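Local coordinates for Alpha/beta hydrolase (Enterobacter asburiae, PDB 6KMO), which probably hydrolyses carboxylic esters, as an esterase or lipase of the alpha/beta hydrolase fold, at residues 90-104 / 122-136. The protein carries 2 engineered substitutions. Sequence-based numbering, arbitrary orientation.
Sequences VKPENASGTLPAFMF and IRDLVRASGAAAVYV
Phe102 and Ala133, paired on neighbouring parallel strands, show how a beta-alpha-beta crossover closes its core: the first strand packs aromatic rings between the sheet and the helix that links it to the second. From CB, Phe102 places CG between its backbone N and carbonyl carbon (chi1 56°), which swings the ring over toward strand 132-136, with Ala133 CA over one face. CG and CD2 pass Ala132 O, 3.6 Å from CD2, and CD2 also meets Ala131 CB at the ring edge; CE2 lies 3.6 Å from Ser129 OG. CE1 and CZ both pack on Ala133 CB, each at 3.6 Å, and CZ also reaches Leu125 CB and Val126 CG2 of the helix. Ser129 OG accepts from Ala131 N, an ST turn where helix gives way to strand, and donates back to Leu125 O. Two residues on, Phe104 has CG anti to its backbone N (chi1 -173°), which carries the ring to Ile122, whose CG1 sits over one face, a CH-pi contact. Strand 132-136 is gripped from both flanks: Phe102 N bonds to Ala132 O and Val134 N to Phe102 O, while Val90, antiparallel, exchanges two bonds with Ala133. Val90 also packs against Ile122 and Val126. Helix 319-335 adds Leu332 against Phe102. The strands' N-H and C=O groups thus pair mainly with one another, and the helix meets the sheet through apolar side chains, although Ala131 O is buried without a partner.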
ATOM      1  N   VAL A  90      18.433  16.114   3.453  1.00  7.83           N
ATOM      2  CA  VAL A  90      18.079  15.932   2.050  1.00  7.12           C
ATOM      3  C   VAL A  90      16.773  16.668   1.797  1.00  7.69           C
ATOM      4  O   VAL A  90      15.802  16.496   2.542  1.00  8.47           O
ATOM      5  CB  VAL A  90      17.963  14.442   1.683  1.00  7.79           C
ATOM      6  CG1 VAL A  90      17.697  14.272   0.200  1.00  7.51           C
ATOM      7  CG2 VAL A  90      19.224  13.681   2.093  1.00  7.51           C
ATOM      8  N   LYS A  91      16.752  17.511   0.770  1.00  8.56           N
ATOM      9  CA  LYS A  91      15.589  18.311   0.428  1.00  7.73           C
ATOM     10  C   LYS A  91      15.273  18.175  -1.050  1.00  8.42           C
ATOM     11  O   LYS A  91      16.137  17.800  -1.849  1.00 10.14           O
ATOM     12  CB  LYS A  91      15.853  19.790   0.754  1.00 10.10           C
ATOM     13  CG  LYS A  91      16.097  20.061   2.208  1.00  8.77           C
ATOM     14  CD  LYS A  91      16.324  21.547   2.457  1.00  9.32           C
ATOM     15  CE  LYS A  91      16.714  21.779   3.904  1.00 12.77           C
ATOM     16  NZ  LYS A  91      16.893  23.236   4.205  1.00 13.11           N
ATOM     17  N   PRO A  92      14.034  18.473  -1.450  1.00  8.74           N
ATOM     18  CA  PRO A  92      13.708  18.472  -2.880  1.00 10.41           C
ATOM     19  C   PRO A  92      14.611  19.438  -3.631  1.00 14.02           C
ATOM     20  O   PRO A  92      15.067  20.446  -3.081  1.00 14.14           O
ATOM     21  CB  PRO A  92      12.240  18.926  -2.905  1.00 10.78           C
ATOM     22  CG  PRO A  92      11.715  18.576  -1.535  1.00 11.76           C
ATOM     23  CD  PRO A  92      12.871  18.810  -0.610  1.00  9.04           C
ATOM     24  N   GLU A  93      14.822  19.124  -4.913  1.00 14.04           N
ATOM     25  CA  GLU A  93      15.833  19.800  -5.711  1.00 23.80           C
ATOM     26  C   GLU A  93      15.597  21.296  -5.744  1.00 24.89           C
ATOM     27  O   GLU A  93      16.552  22.081  -5.707  1.00 31.13           O
ATOM     28  CB  GLU A  93      15.813  19.237  -7.135  1.00 27.41           C
ATOM     29  CG  GLU A  93      16.668  19.994  -8.141  1.00 34.90           C
ATOM     30  CD  GLU A  93      16.500  19.478  -9.561  1.00 42.14           C
ATOM     31  OE1 GLU A  93      17.472  19.572 -10.342  1.00 56.10           O
ATOM     32  OE2 GLU A  93      15.400  18.987  -9.901  1.00 39.83           O
ATOM     33  N   ASN A  94      14.341  21.718  -5.845  1.00 20.66           N
ATOM     34  CA  ASN A  94      14.028  23.136  -5.960  1.00 31.71           C
ATOM     35  C   ASN A  94      13.570  23.719  -4.638  1.00 33.13           C
ATOM     36  O   ASN A  94      12.869  24.734  -4.615  1.00 30.56           O
ATOM     37  CB  ASN A  94      13.005  23.366  -7.071  1.00 32.60           C
ATOM     38  CG  ASN A  94      13.575  23.068  -8.449  1.00 41.51           C
ATOM     39  OD1 ASN A  94      14.628  23.585  -8.825  1.00 44.13           O
ATOM     40  ND2 ASN A  94      12.888  22.217  -9.200  1.00 45.03           N
ATOM     41  N   ALA A  95      13.964  23.091  -3.534  1.00 26.50           N
ATOM     42  CA  ALA A  95      13.609  23.595  -2.225  1.00 26.38           C
ATOM     43  C   ALA A  95      14.212  24.970  -1.995  1.00 33.64           C
ATOM     44  O   ALA A  95      15.378  25.228  -2.318  1.00 31.72           O
ATOM     45  CB  ALA A  95      14.094  22.632  -1.143  1.00 20.62           C
ATOM     46  N   SER A  96      13.384  25.853  -1.467  1.00 29.16           N
ATOM     47  CA  SER A  96      13.791  27.061  -0.774  1.00 39.68           C
ATOM     48  C   SER A  96      12.508  27.539  -0.125  1.00 49.57           C
ATOM     49  O   SER A  96      11.452  27.616  -0.779  1.00 52.95           O
ATOM     50  CB  SER A  96      14.379  28.109  -1.699  1.00 45.42           C
ATOM     51  OG  SER A  96      14.443  29.368  -1.049  1.00 44.37           O
ATOM     52  N   GLY A  97      12.579  27.851   1.156  1.00 42.27           N
ATOM     53  CA  GLY A  97      11.399  27.983   1.959  1.00 32.89           C
ATOM     54  C   GLY A  97      11.429  26.911   3.023  1.00 23.26           C
ATOM     55  O   GLY A  97      11.984  25.826   2.824  1.00 29.61           O
ATOM     56  N   THR A  98      10.839  27.226   4.158  1.00 18.59           N
ATOM     57  CA  THR A  98      10.841  26.313   5.287  1.00 13.64           C
ATOM     58  C   THR A  98      10.018  25.083   4.925  1.00 15.22           C
ATOM     59  O   THR A  98       8.977  25.180   4.276  1.00 18.71           O
ATOM     60  CB  THR A  98      10.238  27.040   6.479  1.00 16.13           C
ATOM     61  OG1 THR A  98      11.025  28.212   6.762  1.00 20.02           O
ATOM     62  CG2 THR A  98      10.199  26.152   7.714  1.00 17.65           C
ATOM     63  N   LEU A  99      10.500  23.913   5.340  1.00 12.14           N
ATOM     64  CA  LEU A  99       9.822  22.662   5.047  1.00 10.40           C
ATOM     65  C   LEU A  99       9.541  21.910   6.339  1.00  7.60           C
ATOM     66  O   LEU A  99      10.296  22.025   7.302  1.00  9.98           O
ATOM     67  CB  LEU A  99      10.716  21.769   4.187  1.00 11.05           C
ATOM     68  CG  LEU A  99      10.980  22.259   2.773  1.00 13.47           C
ATOM     69  CD1 LEU A  99      12.075  21.399   2.152  1.00 17.05           C
ATOM     70  CD2 LEU A  99       9.727  22.249   1.958  1.00 13.50           C
ATOM     71  N   PRO A 100       8.491  21.103   6.379  1.00  8.01           N
ATOM     72  CA  PRO A 100       8.409  20.082   7.423  1.00  8.08           C
ATOM     73  C   PRO A 100       9.484  19.044   7.165  1.00  6.78           C
ATOM     74  O   PRO A 100      10.126  19.019   6.117  1.00  7.93           O
ATOM     75  CB  PRO A 100       7.010  19.499   7.229  1.00  7.87           C
ATOM     76  CG  PRO A 100       6.799  19.591   5.768  1.00 10.15           C
ATOM     77  CD  PRO A 100       7.512  20.857   5.303  1.00 10.75           C
ATOM     78  N   ALA A 101       9.679  18.166   8.144  1.00  7.71           N
ATOM     79  CA  ALA A 101      10.778  17.218   8.053  1.00  7.04           C
ATOM     80  C   ALA A 101      10.389  15.860   8.614  1.00  7.40           C
ATOM     81  O   ALA A 101       9.424  15.712   9.387  1.00  7.66           O
ATOM     82  CB  ALA A 101      12.023  17.732   8.790  1.00  9.63           C
ATOM     83  N   PHE A 102      11.189  14.866   8.237  1.00  6.85           N
ATOM     84  CA  PHE A 102      11.183  13.576   8.902  1.00  6.12           C
ATOM     85  C   PHE A 102      12.610  13.182   9.252  1.00  6.22           C
ATOM     86  O   PHE A 102      13.530  13.352   8.443  1.00  6.70           O
ATOM     87  CB  PHE A 102      10.490  12.455   8.101  1.00  6.80           C
ATOM     88  CG  PHE A 102      11.032  12.219   6.727  1.00  7.65           C
ATOM     89  CD1 PHE A 102      11.943  11.211   6.476  1.00  6.65           C
ATOM     90  CD2 PHE A 102      10.562  12.955   5.655  1.00  9.12           C
ATOM     91  CE1 PHE A 102      12.396  10.967   5.198  1.00  7.28           C
ATOM     92  CE2 PHE A 102      11.011  12.710   4.370  1.00  9.20           C
ATOM     93  CZ  PHE A 102      11.942  11.726   4.142  1.00  7.61           C
ATOM     94  N   MET A 103      12.797  12.650  10.447  1.00  5.33           N
ATOM     95  CA  MET A 103      14.043  11.975  10.776  1.00  5.81           C
ATOM     96  C   MET A 103      14.109  10.698   9.950  1.00  5.86           C
ATOM     97  O   MET A 103      13.078  10.074   9.662  1.00  6.34           O
ATOM     98  CB  MET A 103      14.094  11.637  12.264  1.00  6.02           C
ATOM     99  CG  MET A 103      13.763  12.813  13.188  1.00  5.74           C
ATOM    100  SD  MET A 103      14.795  14.366  13.000  1.00  1.59           S
ATOM    101  CE  MET A 103      16.437  13.644  13.358  1.00  9.40           C
ATOM    102  N   PHE A 104      15.321  10.323   9.547  1.00  6.17           N
ATOM    103  CA  PHE A 104      15.527   9.102   8.783  1.00  5.93           C
ATOM    104  C   PHE A 104      16.540   8.216   9.488  1.00  6.09           C
ATOM    105  O   PHE A 104      17.705   8.605   9.652  1.00  6.26           O
ATOM    106  CB  PHE A 104      15.942   9.326   7.328  1.00  5.92           C
ATOM    107  CG  PHE A 104      15.963   8.033   6.565  1.00  6.19           C
ATOM    108  CD1 PHE A 104      14.811   7.534   5.990  1.00  6.73           C
ATOM    109  CD2 PHE A 104      17.105   7.250   6.551  1.00  5.85           C
ATOM    110  CE1 PHE A 104      14.805   6.302   5.370  1.00  6.80           C
ATOM    111  CE2 PHE A 104      17.108   6.022   5.952  1.00  6.18           C
ATOM    112  CZ  PHE A 104      15.955   5.540   5.351  1.00  6.00           C
ATOM    113  N   ILE A 122      16.386   7.516   0.478  1.00  5.97           N
ATOM    114  CA  ILE A 122      16.058   8.765   1.156  1.00  6.00           C
ATOM    115  C   ILE A 122      15.594   9.805   0.150  1.00  5.76           C
ATOM    116  O   ILE A 122      14.594  10.494   0.365  1.00  6.88           O
ATOM    117  CB  ILE A 122      17.252   9.264   1.985  1.00  6.55           C
ATOM    118  CG1 ILE A 122      17.556   8.287   3.114  1.00  7.00           C
ATOM    119  CG2 ILE A 122      16.955  10.643   2.538  1.00  6.59           C
ATOM    120  CD1 ILE A 122      18.926   8.468   3.709  1.00  6.79           C
ATOM    121  N   ARG A 123      16.327   9.948  -0.951  1.00  7.07           N
ATOM    122  CA  ARG A 123      15.927  10.916  -1.966  1.00  6.74           C
ATOM    123  C   ARG A 123      14.545  10.598  -2.522  1.00  6.84           C
ATOM    124  O   ARG A 123      13.741  11.511  -2.762  1.00  7.20           O
ATOM    125  CB  ARG A 123      16.962  10.965  -3.096  1.00  7.49           C
ATOM    126  CG  ARG A 123      18.280  11.635  -2.720  1.00  8.45           C
ATOM    127  CD  ARG A 123      19.234  11.568  -3.892  1.00 10.27           C
ATOM    128  NE  ARG A 123      20.504  12.237  -3.654  1.00  9.09           N
ATOM    129  CZ  ARG A 123      21.093  13.079  -4.506  1.00 10.71           C
ATOM    130  NH1 ARG A 123      20.510  13.425  -5.642  1.00 11.98           N
ATOM    131  NH2 ARG A 123      22.270  13.594  -4.182  1.00 12.10           N
ATOM    132  N   ASP A 124      14.241   9.318  -2.744  1.00  6.49           N
ATOM    133  CA  ASP A 124      12.917   8.958  -3.244  1.00  7.27           C
ATOM    134  C   ASP A 124      11.827   9.404  -2.271  1.00  5.96           C
ATOM    135  O   ASP A 124      10.770   9.895  -2.687  1.00  8.13           O
ATOM    136  CB  ASP A 124      12.813   7.443  -3.452  1.00  7.52           C
ATOM    137  CG  ASP A 124      13.520   6.942  -4.680  1.00  9.23           C
ATOM    138  OD1 ASP A 124      13.908   7.740  -5.568  1.00  8.60           O
ATOM    139  OD2 ASP A 124      13.698   5.703  -4.768  1.00  8.58           O
ATOM    140  N   LEU A 125      12.051   9.220  -0.971  1.00  6.39           N
ATOM    141  CA  LEU A 125      11.042   9.592   0.015  1.00  6.26           C
ATOM    142  C   LEU A 125      10.897  11.105   0.129  1.00  7.12           C
ATOM    143  O   LEU A 125       9.790  11.615   0.315  1.00  7.05           O
ATOM    144  CB  LEU A 125      11.408   8.987   1.374  1.00  6.70           C
ATOM    145  CG  LEU A 125      11.298   7.453   1.487  1.00  7.82           C
ATOM    146  CD1 LEU A 125      12.076   6.975   2.701  1.00  8.77           C
ATOM    147  CD2 LEU A 125       9.846   7.003   1.530  1.00  8.64           C
ATOM    148  N   VAL A 126      12.011  11.828   0.043  1.00  6.13           N
ATOM    149  CA  VAL A 126      11.974  13.287   0.033  1.00  6.29           C
ATOM    150  C   VAL A 126      11.190  13.787  -1.169  1.00  6.67           C
ATOM    151  O   VAL A 126      10.323  14.655  -1.047  1.00  8.06           O
ATOM    152  CB  VAL A 126      13.415  13.820   0.045  1.00  6.39           C
ATOM    153  CG1 VAL A 126      13.444  15.318  -0.309  1.00  8.67           C
ATOM    154  CG2 VAL A 126      14.051  13.568   1.396  1.00  7.18           C
ATOM    155  N   ARG A 127      11.466  13.238  -2.346  1.00  6.58           N
ATOM    156  CA  ARG A 127      10.776  13.700  -3.550  1.00  7.26           C
ATOM    157  C   ARG A 127       9.284  13.399  -3.490  1.00  9.31           C
ATOM    158  O   ARG A 127       8.461  14.236  -3.881  1.00 10.06           O
ATOM    159  CB  ARG A 127      11.430  13.048  -4.762  1.00  7.87           C
ATOM    160  CG  ARG A 127      12.810  13.614  -5.058  1.00  9.52           C
ATOM    161  CD  ARG A 127      13.609  12.714  -5.986  1.00 11.91           C
ATOM    162  NE  ARG A 127      12.886  12.507  -7.228  1.00 13.96           N
ATOM    163  CZ  ARG A 127      12.893  13.364  -8.240  1.00 17.99           C
ATOM    164  NH1 ARG A 127      13.621  14.471  -8.177  1.00 15.34           N
ATOM    165  NH2 ARG A 127      12.176  13.100  -9.320  1.00 22.31           N
ATOM    166  N   ALA A 128       8.915  12.218  -2.993  1.00  8.31           N
ATOM    167  CA  ALA A 128       7.516  11.831  -2.958  1.00  8.48           C
ATOM    168  C   ALA A 128       6.739  12.551  -1.865  1.00  9.14           C
ATOM    169  O   ALA A 128       5.520  12.703  -1.983  1.00 11.68           O
ATOM    170  CB  ALA A 128       7.401  10.321  -2.792  1.00  8.75           C
ATOM    171  N   SER A 129       7.399  12.978  -0.794  1.00  7.16           N
ATOM    172  CA  SER A 129       6.716  13.632   0.312  1.00  8.10           C
ATOM    173  C   SER A 129       6.795  15.152   0.271  1.00  7.78           C
ATOM    174  O   SER A 129       5.953  15.813   0.900  1.00  8.99           O
ATOM    175  CB  SER A 129       7.306  13.170   1.652  1.00  7.50           C
ATOM    176  OG  SER A 129       8.636  13.656   1.811  1.00  6.69           O
ATOM    177  N   GLY A 130       7.775  15.713  -0.427  1.00  7.26           N
ATOM    178  CA  GLY A 130       8.043  17.141  -0.370  1.00  7.88           C
ATOM    179  C   GLY A 130       8.696  17.627   0.897  1.00  9.87           C
ATOM    180  O   GLY A 130       8.865  18.847   1.063  1.00  9.90           O
ATOM    181  N   ALA A 131       9.048  16.743   1.816  1.00  7.30           N
ATOM    182  CA  ALA A 131       9.572  17.087   3.125  1.00  7.72           C
ATOM    183  C   ALA A 131      11.079  16.873   3.156  1.00  8.11           C
ATOM    184  O   ALA A 131      11.634  16.094   2.380  1.00  9.92           O
ATOM    185  CB  ALA A 131       8.908  16.237   4.206  1.00  7.77           C
ATOM    186  N   ALA A 132      11.746  17.566   4.071  1.00  6.93           N
ATOM    187  CA  ALA A 132      13.163  17.339   4.286  1.00  6.79           C
ATOM    188  C   ALA A 132      13.394  16.082   5.110  1.00  9.45           C
ATOM    189  O   ALA A 132      12.663  15.810   6.066  1.00  9.88           O
ATOM    190  CB  ALA A 132      13.788  18.522   5.028  1.00  8.34           C
ATOM    191  N   ALA A 133      14.410  15.316   4.735  1.00  6.99           N
ATOM    192  CA  ALA A 133      14.874  14.186   5.531  1.00  6.61           C
ATOM    193  C   ALA A 133      16.088  14.590   6.349  1.00  6.38           C
ATOM    194  O   ALA A 133      16.997  15.255   5.841  1.00  7.33           O
ATOM    195  CB  ALA A 133      15.265  13.009   4.635  1.00  8.21           C
ATOM    196  N   VAL A 134      16.127  14.158   7.595  1.00  6.21           N
ATOM    197  CA  VAL A 134      17.276  14.366   8.470  1.00  6.72           C
ATOM    198  C   VAL A 134      17.812  12.989   8.853  1.00  6.56           C
ATOM    199  O   VAL A 134      17.341  12.356   9.810  1.00  6.71           O
ATOM    200  CB  VAL A 134      16.942  15.208   9.703  1.00  7.02           C
ATOM    201  CG1 VAL A 134      18.198  15.472  10.526  1.00  7.01           C
ATOM    202  CG2 VAL A 134      16.255  16.507   9.282  1.00  8.39           C
ATOM    203  N   TYR A 135      18.787  12.514   8.088  1.00  6.72           N
ATOM    204  CA  TYR A 135      19.477  11.263   8.377  1.00  5.92           C
ATOM    205  C   TYR A 135      20.364  11.445   9.596  1.00  7.04           C
ATOM    206  O   TYR A 135      21.088  12.436   9.690  1.00  6.96           O
ATOM    207  CB  TYR A 135      20.325  10.861   7.143  1.00  6.72           C
ATOM    208  CG  TYR A 135      21.385   9.828   7.432  1.00  6.78           C
ATOM    209  CD1 TYR A 135      21.163   8.491   7.178  1.00  6.64           C
ATOM    210  CD2 TYR A 135      22.604  10.189   7.985  1.00  7.55           C
ATOM    211  CE1 TYR A 135      22.113   7.528   7.477  1.00  6.93           C
ATOM    212  CE2 TYR A 135      23.550   9.233   8.303  1.00  6.38           C
ATOM    213  CZ  TYR A 135      23.299   7.911   8.046  1.00  7.51           C
ATOM    214  OH  TYR A 135      24.222   6.957   8.384  1.00  8.41           O
ATOM    215  N   VAL A 136      20.336  10.489  10.526  1.00  5.65           N
ATOM    216  CA  VAL A 136      21.152  10.514  11.741  1.00  5.93           C
ATOM    217  C   VAL A 136      22.261   9.466  11.621  1.00  7.30           C
ATOM    218  O   VAL A 136      21.991   8.274  11.446  1.00  7.06           O
ATOM    219  CB  VAL A 136      20.295  10.238  12.988  1.00  7.11           C
ATOM    220  CG1 VAL A 136      21.158  10.251  14.259  1.00  8.89           C
ATOM    221  CG2 VAL A 136      19.187  11.255  13.103  1.00  7.78           C
TER
HETATM  222  O   HOH W   1      13.314  17.663  -8.946  1.00 36.83           O
HETATM  223  O   HOH W   2      19.979   6.970  10.100  1.00  6.82           O